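Local coordinates for arylesterase (PDB 5L2P), which hydrolyses a broad range of aromatic esters and aryl dialkyl phosphates, including phenyl acetate and paraoxon, as a thermophile's serine esterase, at residues 103-108 and 299-304. Numbering follows the deposited sequence.
Sequences NSCECT and ALLKDI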
loop_
_atom_site.group_PDB
_atom_site.type_symbol
_atom_site.label_atom_id
_atom_site.label_comp_id
_atom_site.label_asym_id
_atom_site.label_seq_id
_atom_site.Cartn_x
_atom_site.Cartn_y
_atom_site.Cartn_z
ATOM N N ASN A 103 19.739 -12.966 27.450
ATOM C CA ASN A 103 19.896 -11.939 28.476
ATOM C C ASN A 103 18.637 -11.118 28.656
ATOM O O ASN A 103 18.307 -10.744 29.760
ATOM C CB ASN A 103 21.073 -11.027 28.136
ATOM C CG ASN A 103 22.427 -11.720 28.311
ATOM O OD1 ASN A 103 22.548 -12.684 29.051
ATOM N ND2 ASN A 103 23.451 -11.215 27.631
ATOM N N SER A 104 17.936 -10.846 27.552
ATOM C CA SER A 104 16.702 -10.060 27.575
ATOM C C SER A 104 15.570 -10.864 28.197
ATOM O O SER A 104 14.811 -10.351 29.007
ATOM C CB SER A 104 16.285 -9.691 26.171
ATOM O OG SER A 104 17.234 -8.855 25.567
ATOM N N CYS A 105 15.453 -12.128 27.788
ATOM C CA CYS A 105 14.485 -13.055 28.377
ATOM C C CYS A 105 14.809 -13.402 29.823
ATOM O O CYS A 105 13.907 -13.736 30.593
ATOM C CB CYS A 105 14.461 -14.369 27.594
ATOM S SG CYS A 105 13.729 -14.204 25.965
ATOM N N GLU A 106 16.100 -13.371 30.161
ATOM C CA GLU A 106 16.617 -13.807 31.451
ATOM C C GLU A 106 16.275 -15.268 31.673
ATOM O O GLU A 106 15.823 -15.686 32.764
ATOM C CB GLU A 106 16.100 -12.910 32.578
ATOM C CG GLU A 106 16.618 -11.486 32.454
ATOM C CD GLU A 106 15.964 -10.522 33.432
ATOM O OE1 GLU A 106 15.598 -10.957 34.557
ATOM O OE2 GLU A 106 15.807 -9.332 33.046
ATOM N N CYS A 107 16.486 -16.047 30.610
ATOM C CA CYS A 107 16.177 -17.455 30.632
ATOM C C CYS A 107 17.078 -18.213 29.694
ATOM O O CYS A 107 17.797 -17.645 28.910
ATOM C CB CYS A 107 14.714 -17.673 30.239
ATOM S SG CYS A 107 14.417 -17.644 28.454
ATOM N N THR A 108 16.991 -19.525 29.767
ATOM C CA THR A 108 17.814 -20.420 28.971
ATOM C C THR A 108 17.393 -20.434 27.502
ATOM O O THR A 108 16.207 -20.430 27.183
ATOM C CB THR A 108 17.639 -21.843 29.498
ATOM O OG1 THR A 108 17.728 -21.847 30.946
ATOM C CG2 THR A 108 18.670 -22.796 28.826
ATOM N N ALA A 299 11.693 -8.934 26.165
ATOM C CA ALA A 299 10.829 -8.320 27.165
ATOM C C ALA A 299 9.406 -8.932 27.169
ATOM O O ALA A 299 8.820 -9.140 28.225
ATOM C CB ALA A 299 10.736 -6.818 26.939
ATOM N N LEU A 300 8.873 -9.211 25.988
ATOM C CA LEU A 300 7.564 -9.833 25.855
ATOM C C LEU A 300 7.554 -11.276 26.271
ATOM O O LEU A 300 6.634 -11.710 26.947
ATOM C CB LEU A 300 7.053 -9.718 24.416
ATOM C CG LEU A 300 6.744 -8.282 23.966
ATOM C CD1 LEU A 300 6.393 -8.290 22.481
ATOM C CD2 LEU A 300 5.622 -7.680 24.800
ATOM N N LEU A 301 8.574 -12.032 25.876
ATOM C CA LEU A 301 8.723 -13.430 26.343
ATOM C C LEU A 301 8.903 -13.534 27.844
ATOM O O LEU A 301 8.287 -14.380 28.507
ATOM C CB LEU A 301 9.886 -14.110 25.661
ATOM C CG LEU A 301 9.677 -14.404 24.168
ATOM C CD1 LEU A 301 10.971 -14.923 23.585
ATOM C CD2 LEU A 301 8.553 -15.427 23.932
ATOM N N LYS A 302 9.749 -12.668 28.374
ATOM C CA LYS A 302 9.965 -12.590 29.832
ATOM C C LYS A 302 8.633 -12.354 30.545
ATOM O O LYS A 302 8.344 -12.942 31.558
ATOM C CB LYS A 302 10.927 -11.457 30.126
ATOM C CG LYS A 302 11.175 -11.195 31.591
ATOM C CD LYS A 302 12.046 -9.967 31.719
ATOM C CE LYS A 302 12.153 -9.489 33.142
ATOM N NZ LYS A 302 13.029 -8.289 33.208
ATOM N N ASP A 303 7.811 -11.499 29.969
ATOM C CA ASP A 303 6.490 -11.213 30.497
ATOM C C ASP A 303 5.531 -12.387 30.402
ATOM O O ASP A 303 4.726 -12.597 31.285
ATOM C CB ASP A 303 5.898 -10.020 29.755
ATOM C CG ASP A 303 4.890 -9.349 30.518
ATOM O OD1 ASP A 303 3.795 -9.916 30.556
ATOM O OD2 ASP A 303 5.205 -8.284 31.075
ATOM N N ILE A 304 5.611 -13.154 29.334
ATOM C CA ILE A 304 4.841 -14.398 29.252
ATOM C C ILE A 304 5.353 -15.459 30.235
ATOM O O ILE A 304 4.578 -16.225 30.754
ATOM C CB ILE A 304 4.899 -14.960 27.818
ATOM C CG1 ILE A 304 4.111 -14.067 26.865
ATOM C CG2 ILE A 304 4.358 -16.384 27.752
ATOM C CD1 ILE A 304 4.454 -14.270 25.408
#
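A salt bridge joins Lys302, on helix 287-305, to Glu106, the first residue beyond the end of helix 95-105: Lys302 NZ donates a hydrogen bond of 3.0 Å to Glu106 OE2. The ammonium approaches from above the carboxylate plane, 47° out of it, while OE1, the other carboxylate oxygen, is hydrogen-bonded by Thr73, so the acid is gripped at both oxygens. Two extended chains, crossing obliquely, bring the charges together. Lys302 leaves its helix with CG anti to the backbone N (chi1 176°) and stays straight to its tip; Glu106 leaves helical geometry with a positive phi of 60°, and its CB points toward the lysine's helix. On the way, the lysine methylenes run alongside the last carbonyls of helix 95-105, Lys302 CB lying 3.8 Å from Cys105 O and Lys302 CD 3.9 Å from Ser104 O. Cys105 O also accepts a hydrogen bond from Asn74 ND2. An alanine in place of Lys302 would probably cost both the charge pairing with Glu106 and the aliphatic cover over these carbonyls. Deeper in, the contact turns apolar: Cys105 SG rests against Leu301, 3.7 Å from CD1 and 3.9 Å from CB, and the leucine continues onto Val78 of strand 77-81. The charged pair thus lies at the partly exposed margin, whereas Cys105 and Leu301 are buried; the two backbones come closest at Cys105 and Lys302, whose CA atoms are 4.8 Å apart. It exemplifies helix-helix packing in the alpha/beta-hydrolase fold, where the C-terminal helix and the helix preceding strand 108-112 lie side by side against the central sheet, away from the catalytic residues.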